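PDB 3VV3: deseasin MCP-01, which cleaves peptide bonds in collagen as a serine protease of the subtilisin family. Local coordinates for residues Gly47-Gly52 with Arg167-Ser172; His57-Ala62 with Asn119-Val124; Ile225-Ser230 with Ser270-His275. All coordinates share one frame; numbering follows the deposited sequence.

Interaction 1 of 3, residues Gly47-Gly52 with Arg167-Ser172; sequences GVIDTG and RVLNNS
Gly-47 and Val-48 pair with Leu-169 and Asn-170 in neighbouring parallel strands, whose axes come within 4.8 Å. Gly-47 is bonded at both backbone ends. Its N donates to Val-168 O at 3.0 Å, and its O accepts from Asn-170 N at 2.8 Å. Ile-49 N then reaches Asn-170 O at 3.2 Å. Beyond this point the strands spread, and a water links them. It accepts from Ser-172 N and lies near Ile-49 O and Asp-50 OD2. Leu-169 has CG anti to its carbonyl carbon (chi1 -66°), which brings CD2 over Gly-47 CA at 3.8 Å. A beta carbon on Gly-47 would collide with that methyl. Farther along, Leu-169 CD1 meets Ile-49 CD1 at 4.3 Å. Asp-50 OD1 takes Thr-51 N on its anti lone pair at 2.7 Å and also bonds His-105 ND1. This is consistent with the catalytic triad of subtilisins, Asp-50, His-105 and Ser-270. The pair lies in the middle of the parallel sheet. On one face Val-48 packs on helix 105-114 and Asn-170 on helix 269-284. On the other, Ile-49 and Leu-169 rest on helix 146-161.

Interaction 2 of 3, residues His57-Ala62 with Asn119-Val124; sequences HPDLAA and NGVGVV
Asp-59 OD2 accepts from Val-123 N at 3.0 Å. The bond joins two irregular loops of the subtilisin fold, one following strand 45-50 and the other following helix 105-114. It is bent, with an angle of 130° at the hydrogen. The donor comes on the syn side, 31° out of the carboxylate plane. Two backbone oxygens also press on OD2: Val-123 O at 3.0 Å and Val-121 O at 3.2 Å. These are acceptors, so their closeness would probably favour a protonated carboxyl group. The Asn-119 amide lies beside OD1, nearly coplanar with the carboxylate. Val-121 lies alongside the aspartate, the two side chains pointing opposite ways, with CG2 3.5 Å from Asp-59 OD1. Gly-122 passes by with positive phi, and a beta carbon there would run into OD2. An alanine in place of Asp-59 would probably leave Val-123 N without this acceptor and open a gap beside Val-121 CG2. The hairpin of strands 254-258 and 262-266 backs the site: Tyr-263 touches Asp-59, Val-121 and Val-123, and meets the His-57 ring edge-to-face. The aspartate loop is itself tightly turned, since His-57 O accepts from both Leu-60 N and Ala-61 N. Val-123 CG2 also lies against the carboxylate, 3.8 Å from Asp-59 OD2.

Interaction 3 of 3, residues Ile225-Ser230 with Ser270-His275; sequences IASTDS and SMATPH
Ala-272 CB touches three consecutive residues of strand 225-228. It meets Ile-225 CG2 at 3.7 Å. It also lies 3.7 Å from Ala-226 O and 3.9 Å from Ser-227 CA. Beside it, Thr-273 OG1 approaches Ile-225 CB at 4.1 Å. No hydrogen bond crosses the contact, so it rests on van der Waals contact. The small alanine lets the helix come near, and the two axes approach to 7.1 Å. Ile-225 sets CG2 anti to its backbone N and CG1 beside that N (chi1 -56°). CG2 therefore faces the helix, while the longer branch leads away from it. The polar ends find partners in the next shell. Thr-273 OG1 bonds back to Thr-269 O within its own helix, and Ser-227 OG pairs with Ser-235 OG. Ser-270 opens this helical segment with its OG weakly bonded to His-105 NE2, as expected for the nucleophile of a subtilisin-like triad. Helical segment 270-275 runs at 107° to strand 225-228. Strand 222-228 lies between strands 195-199 and 247-250 in the parallel sheet. Helix 269-284 packs across it, with Thr-273 also touching strand 195-199 and Pro-274 touching helix 105-114.

In the fold
Interactions 1 and 3 share the parallel sheet, with centres 14 Å apart. Interaction 1 joins two central strands. Interaction 3 lays helix 269-284 on a strand next to the sheet edge. They meet where Ser-172 OG probably bonds Ser-270 O at 2.8 Å. Together they hold Asp-50 and Ser-270. His-105 on helix 105-114 bonds Asp-50 and, weakly, Ser-270, consistent with a catalytic triad. Interaction 2 stands apart, between two loops farther from the core, its centre 19 Å from that of interaction 1 and 21 Å from that of interaction 3. Along the chain it is nested in the loop closed by interaction 1, and interaction 3 follows both.

Interaction 1 of 3, residues Gly47-Gly52 with Arg167-Ser172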
loop_
_atom_site.group_PDB
_atom_site.type_symbol
_atom_site.label_atom_id
_atom_site.label_comp_id
_atom_site.label_asym_id
_atom_site.label_seq_id
_atom_site.Cartn_x
_atom_site.Cartn_y
_atom_site.Cartn_z
ATOM N N GLY A 47 18.015 6.575 -9.801
ATOM C CA GLY A 47 18.007 6.337 -8.370
ATOM C C GLY A 47 16.608 6.031 -7.872
ATOM O O GLY A 47 15.651 6.711 -8.247
ATOM N N VAL A 48 16.488 4.999 -7.037
ATOM C CA VAL A 48 15.199 4.653 -6.434
ATOM C C VAL A 48 15.292 4.878 -4.930
ATOM O O VAL A 48 16.073 4.219 -4.243
ATOM C CB VAL A 48 14.799 3.189 -6.729
ATOM C CG1 VAL A 48 13.534 2.805 -5.954
ATOM C CG2 VAL A 48 14.618 2.981 -8.225
ATOM N N ILE A 49 14.508 5.838 -4.437
ATOM C CA ILE A 49 14.483 6.186 -3.019
ATOM C C ILE A 49 13.224 5.577 -2.402
ATOM O O ILE A 49 12.100 6.012 -2.686
ATOM C CB ILE A 49 14.524 7.718 -2.844
ATOM C CG1 ILE A 49 15.814 8.270 -3.481
ATOM C CG2 ILE A 49 14.402 8.100 -1.355
ATOM C CD1 ILE A 49 15.947 9.823 -3.471
ATOM N N ASP A 50 13.405 4.541 -1.590
ATOM C CA ASP A 50 12.279 3.689 -1.234
ATOM C C ASP A 50 12.688 2.725 -0.122
ATOM O O ASP A 50 13.498 3.076 0.745
ATOM C CB ASP A 50 11.837 2.937 -2.497
ATOM C CG ASP A 50 10.348 2.597 -2.510
ATOM O OD1 ASP A 50 9.885 1.834 -1.639
ATOM O OD2 ASP A 50 9.644 3.066 -3.428
ATOM N N THR A 51 12.130 1.516 -0.142
ATOM C CA THR A 51 12.475 0.504 0.854
ATOM C C THR A 51 13.741 -0.265 0.486
ATOM O O THR A 51 14.111 -1.218 1.178
ATOM C CB THR A 51 11.349 -0.542 1.024
ATOM O OG1 THR A 51 11.186 -1.266 -0.199
ATOM C CG2 THR A 51 10.029 0.125 1.394
ATOM N N GLY A 52 14.380 0.128 -0.613
ATOM C CA GLY A 52 15.567 -0.556 -1.099
ATOM C C GLY A 52 15.381 -1.123 -2.501
ATOM O O GLY A 52 14.367 -0.880 -3.155
ATOM N N ARG A 167 20.396 11.170 -13.629
ATOM C CA ARG A 167 19.580 12.361 -13.835
ATOM C C ARG A 167 18.099 12.141 -13.566
ATOM O O ARG A 167 17.281 13.010 -13.869
ATOM C CB ARG A 167 19.772 12.910 -15.256
ATOM C CG ARG A 167 21.200 13.409 -15.506
ATOM C CD ARG A 167 21.268 14.217 -16.787
ATOM N NE ARG A 167 20.296 15.304 -16.758
ATOM C CZ ARG A 167 19.867 15.954 -17.835
ATOM N NH1 ARG A 167 20.332 15.638 -19.040
ATOM N NH2 ARG A 167 18.965 16.914 -17.702
ATOM N N VAL A 168 17.758 10.985 -12.996
ATOM C CA VAL A 168 16.360 10.669 -12.691
ATOM C C VAL A 168 16.255 10.023 -11.322
ATOM O O VAL A 168 16.986 9.077 -11.019
ATOM C CB VAL A 168 15.738 9.699 -13.725
ATOM C CG1 VAL A 168 14.276 9.402 -13.346
ATOM C CG2 VAL A 168 15.826 10.268 -15.145
ATOM N N LEU A 169 15.359 10.550 -10.490
ATOM C CA LEU A 169 15.052 9.945 -9.200
ATOM C C LEU A 169 13.595 9.527 -9.161
ATOM O O LEU A 169 12.702 10.294 -9.543
ATOM C CB LEU A 169 15.315 10.923 -8.052
ATOM C CG LEU A 169 16.773 11.308 -7.862
ATOM C CD1 LEU A 169 16.874 12.366 -6.767
ATOM C CD2 LEU A 169 17.584 10.057 -7.522
ATOM N N ASN A 170 13.366 8.305 -8.697
ATOM C CA ASN A 170 12.019 7.800 -8.502
ATOM C C ASN A 170 11.621 7.905 -7.036
ATOM O O ASN A 170 12.287 7.343 -6.154
ATOM C CB ASN A 170 11.934 6.347 -8.957
ATOM C CG ASN A 170 10.532 5.803 -8.864
ATOM O OD1 ASN A 170 10.091 5.345 -7.807
ATOM N ND2 ASN A 170 9.815 5.871 -9.963
ATOM N N ASN A 171 10.536 8.629 -6.774
ATOM C CA ASN A 171 10.068 8.843 -5.411
ATOM C C ASN A 171 8.628 8.398 -5.229
ATOM O O ASN A 171 7.704 9.218 -5.262
ATOM C CB ASN A 171 10.240 10.313 -5.028
ATOM C CG ASN A 171 11.673 10.775 -5.182
ATOM O OD1 ASN A 171 12.067 11.296 -6.234
ATOM N ND2 ASN A 171 12.471 10.546 -4.154
ATOM N N SER A 172 8.458 7.087 -5.070
ATOM C CA SER A 172 7.143 6.472 -4.879
ATOM C C SER A 172 6.798 6.432 -3.402
ATOM O O SER A 172 6.653 5.358 -2.805
ATOM C CB SER A 172 7.129 5.059 -5.461
ATOM O OG SER A 172 7.225 5.096 -6.878
HETATM O O HOH W 1 10.562 5.159 -4.848
HETATM O O HOH W 2 8.065 3.672 -0.793
#

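Interaction 2 of 3, residues His57-Ala62 with Asn119-Val124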
loop_
_atom_site.group_PDB
_atom_site.type_symbol
_atom_site.label_atom_id
_atom_site.label_comp_id
_atom_site.label_asym_id
_atom_site.label_seq_id
_atom_site.Cartn_x
_atom_site.Cartn_y
_atom_site.Cartn_z
ATOM N N HIS A 57 17.716 -10.145 -7.237
ATOM C CA HIS A 57 16.624 -10.724 -8.018
ATOM C C HIS A 57 17.101 -11.043 -9.440
ATOM O O HIS A 57 17.707 -10.201 -10.111
ATOM C CB HIS A 57 15.424 -9.764 -8.062
ATOM C CG HIS A 57 14.188 -10.362 -8.659
ATOM N ND1 HIS A 57 13.011 -10.506 -7.955
ATOM C CD2 HIS A 57 13.952 -10.866 -9.891
ATOM C CE1 HIS A 57 12.100 -11.063 -8.734
ATOM N NE2 HIS A 57 12.647 -11.291 -9.915
ATOM N N PRO A 58 16.852 -12.276 -9.901
ATOM C CA PRO A 58 17.305 -12.670 -11.241
ATOM C C PRO A 58 16.851 -11.731 -12.366
ATOM O O PRO A 58 17.528 -11.652 -13.400
ATOM C CB PRO A 58 16.685 -14.063 -11.415
ATOM C CG PRO A 58 16.605 -14.603 -10.023
ATOM C CD PRO A 58 16.271 -13.405 -9.152
ATOM N N ASP A 59 15.733 -11.029 -12.186
ATOM C CA ASP A 59 15.269 -10.114 -13.221
ATOM C C ASP A 59 15.684 -8.653 -12.988
ATOM O O ASP A 59 15.274 -7.773 -13.743
ATOM C CB ASP A 59 13.746 -10.228 -13.456
ATOM C CG ASP A 59 13.379 -10.115 -14.929
ATOM O OD1 ASP A 59 14.251 -10.421 -15.775
ATOM O OD2 ASP A 59 12.235 -9.719 -15.249
ATOM N N LEU A 60 16.499 -8.399 -11.961
ATOM C CA LEU A 60 17.052 -7.051 -11.744
ATOM C C LEU A 60 18.579 -7.012 -11.752
ATOM O O LEU A 60 19.167 -5.970 -12.041
ATOM C CB LEU A 60 16.564 -6.461 -10.416
ATOM C CG LEU A 60 15.076 -6.141 -10.300
ATOM C CD1 LEU A 60 14.745 -5.681 -8.884
ATOM C CD2 LEU A 60 14.667 -5.093 -11.308
ATOM N N ALA A 61 19.210 -8.139 -11.424
ATOM C CA ALA A 61 20.658 -8.191 -11.203
ATOM C C ALA A 61 21.480 -7.554 -12.321
ATOM O O ALA A 61 22.453 -6.839 -12.059
ATOM C CB ALA A 61 21.113 -9.633 -10.961
ATOM N N ALA A 62 21.101 -7.821 -13.564
ATOM C CA ALA A 62 21.852 -7.314 -14.704
ATOM C C ALA A 62 21.764 -5.792 -14.816
ATOM O O ALA A 62 22.617 -5.157 -15.447
ATOM C CB ALA A 62 21.371 -7.969 -15.990
ATOM N N ASN A 119 15.186 -11.628 -21.426
ATOM C CA ASN A 119 16.077 -12.607 -20.812
ATOM C C ASN A 119 15.337 -13.892 -20.448
ATOM O O ASN A 119 15.846 -14.724 -19.704
ATOM C CB ASN A 119 16.826 -12.023 -19.606
ATOM C CG ASN A 119 15.912 -11.725 -18.442
ATOM O OD1 ASN A 119 14.705 -11.581 -18.619
ATOM N ND2 ASN A 119 16.479 -11.637 -17.244
ATOM N N GLY A 120 14.136 -14.041 -20.997
ATOM C CA GLY A 120 13.335 -15.241 -20.818
ATOM C C GLY A 120 12.868 -15.498 -19.398
ATOM O O GLY A 120 12.453 -16.606 -19.070
ATOM N N VAL A 121 12.929 -14.482 -18.543
ATOM C CA VAL A 121 12.430 -14.643 -17.181
ATOM C C VAL A 121 11.581 -13.454 -16.738
ATOM O O VAL A 121 11.843 -12.317 -17.112
ATOM C CB VAL A 121 13.563 -14.917 -16.155
ATOM C CG1 VAL A 121 14.888 -15.153 -16.857
ATOM C CG2 VAL A 121 13.667 -13.805 -15.132
ATOM N N GLY A 122 10.532 -13.735 -15.976
ATOM C CA GLY A 122 9.731 -12.684 -15.367
ATOM C C GLY A 122 9.128 -11.622 -16.270
ATOM O O GLY A 122 8.425 -11.920 -17.243
ATOM N N VAL A 123 9.393 -10.363 -15.925
ATOM C CA VAL A 123 8.774 -9.226 -16.587
ATOM C C VAL A 123 9.811 -8.436 -17.393
ATOM O O VAL A 123 10.842 -8.975 -17.784
ATOM C CB VAL A 123 8.068 -8.314 -15.552
ATOM C CG1 VAL A 123 6.827 -9.021 -15.001
ATOM C CG2 VAL A 123 9.008 -7.985 -14.400
ATOM N N VAL A 124 9.525 -7.171 -17.655
ATOM C CA VAL A 124 10.466 -6.280 -18.324
ATOM C C VAL A 124 10.072 -4.854 -17.974
ATOM O O VAL A 124 8.886 -4.536 -17.876
ATOM C CB VAL A 124 10.462 -6.481 -19.865
ATOM C CG1 VAL A 124 9.042 -6.378 -20.434
ATOM C CG2 VAL A 124 11.370 -5.477 -20.552
#

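Interaction 3 of 3, residues Ile225-Ser230 with Ser270-His275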
loop_
_atom_site.group_PDB
_atom_site.type_symbol
_atom_site.label_atom_id
_atom_site.label_comp_id
_atom_site.label_asym_id
_atom_site.label_seq_id
_atom_site.Cartn_x
_atom_site.Cartn_y
_atom_site.Cartn_z
ATOM N N ILE A 225 3.020 12.685 -10.519
ATOM C CA ILE A 225 2.344 11.712 -11.377
ATOM C C ILE A 225 1.061 11.130 -10.774
ATOM O O ILE A 225 1.080 10.583 -9.674
ATOM C CB ILE A 225 3.315 10.567 -11.737
ATOM C CG1 ILE A 225 4.583 11.137 -12.397
ATOM C CG2 ILE A 225 2.629 9.536 -12.620
ATOM C CD1 ILE A 225 4.298 12.039 -13.583
ATOM N N ALA A 226 -0.048 11.261 -11.503
ATOM C CA ALA A 226 -1.299 10.594 -11.142
ATOM C C ALA A 226 -1.322 9.223 -11.795
ATOM O O ALA A 226 -0.567 8.959 -12.743
ATOM C CB ALA A 226 -2.508 11.429 -11.597
ATOM N N SER A 227 -2.206 8.355 -11.308
ATOM C CA SER A 227 -2.304 6.992 -11.810
ATOM C C SER A 227 -3.480 6.814 -12.772
ATOM O O SER A 227 -4.555 7.372 -12.564
ATOM C CB SER A 227 -2.451 6.015 -10.637
ATOM O OG SER A 227 -2.671 4.694 -11.107
ATOM N N THR A 228 -3.258 6.021 -13.816
ATOM C CA THR A 228 -4.313 5.639 -14.758
ATOM C C THR A 228 -4.490 4.126 -14.787
ATOM O O THR A 228 -3.620 3.371 -14.325
ATOM C CB THR A 228 -4.010 6.152 -16.187
ATOM O OG1 THR A 228 -2.787 5.569 -16.669
ATOM C CG2 THR A 228 -3.878 7.665 -16.192
ATOM N N ASP A 229 -5.616 3.676 -15.342
ATOM C CA ASP A 229 -5.927 2.255 -15.385
ATOM C C ASP A 229 -6.003 1.700 -16.811
ATOM O O ASP A 229 -5.715 2.400 -17.791
ATOM C CB ASP A 229 -7.216 1.939 -14.600
ATOM C CG ASP A 229 -8.471 2.531 -15.245
ATOM O OD1 ASP A 229 -8.466 2.813 -16.463
ATOM O OD2 ASP A 229 -9.476 2.710 -14.517
ATOM N N SER A 230 -6.381 0.434 -16.916
ATOM C CA SER A 230 -6.347 -0.259 -18.202
ATOM C C SER A 230 -7.423 0.220 -19.181
ATOM O O SER A 230 -7.437 -0.213 -20.330
ATOM C CB SER A 230 -6.498 -1.764 -18.001
ATOM O OG SER A 230 -7.771 -2.057 -17.440
ATOM N N SER A 270 2.304 5.018 -6.684
ATOM C CA SER A 270 3.663 4.500 -6.535
ATOM C C SER A 270 4.087 3.636 -7.720
ATOM O O SER A 270 5.271 3.490 -7.991
ATOM C CB SER A 270 3.792 3.684 -5.246
ATOM O OG SER A 270 3.795 4.529 -4.113
ATOM N N MET A 271 3.113 3.059 -8.412
ATOM C CA MET A 271 3.377 2.215 -9.584
ATOM C C MET A 271 3.386 3.039 -10.872
ATOM O O MET A 271 4.039 2.676 -11.856
ATOM C CB MET A 271 2.327 1.092 -9.684
ATOM C CG MET A 271 2.491 -0.052 -8.674
ATOM S SD MET A 271 2.220 0.405 -6.940
ATOM C CE MET A 271 3.904 0.281 -6.326
ATOM N N ALA A 272 2.654 4.149 -10.865
ATOM C CA ALA A 272 2.628 5.053 -12.013
ATOM C C ALA A 272 3.964 5.791 -12.133
ATOM O O ALA A 272 4.507 5.965 -13.225
ATOM C CB ALA A 272 1.473 6.059 -11.871
ATOM N N THR A 273 4.482 6.226 -10.989
ATOM C CA THR A 273 5.728 6.981 -10.924
ATOM C C THR A 273 6.903 6.322 -11.672
ATOM O O THR A 273 7.569 6.988 -12.479
ATOM C CB THR A 273 6.050 7.299 -9.443
ATOM O OG1 THR A 273 5.004 8.139 -8.932
ATOM C CG2 THR A 273 7.383 8.017 -9.282
ATOM N N PRO A 274 7.153 5.022 -11.433
ATOM C CA PRO A 274 8.273 4.372 -12.134
ATOM C C PRO A 274 8.065 4.165 -13.638
ATOM O O PRO A 274 9.059 4.016 -14.341
ATOM C CB PRO A 274 8.428 3.029 -11.398
ATOM C CG PRO A 274 7.081 2.778 -10.792
ATOM C CD PRO A 274 6.603 4.155 -10.372
ATOM N N HIS A 275 6.829 4.155 -14.138
ATOM C CA HIS A 275 6.668 4.183 -15.594
ATOM C C HIS A 275 7.271 5.480 -16.132
ATOM O O HIS A 275 7.968 5.485 -17.158
ATOM C CB HIS A 275 5.196 4.066 -16.016
ATOM C CG HIS A 275 4.616 2.701 -15.805
ATOM N ND1 HIS A 275 4.633 1.718 -16.775
ATOM C CD2 HIS A 275 4.014 2.152 -14.724
ATOM C CE1 HIS A 275 4.061 0.626 -16.300
ATOM N NE2 HIS A 275 3.674 0.866 -15.056
#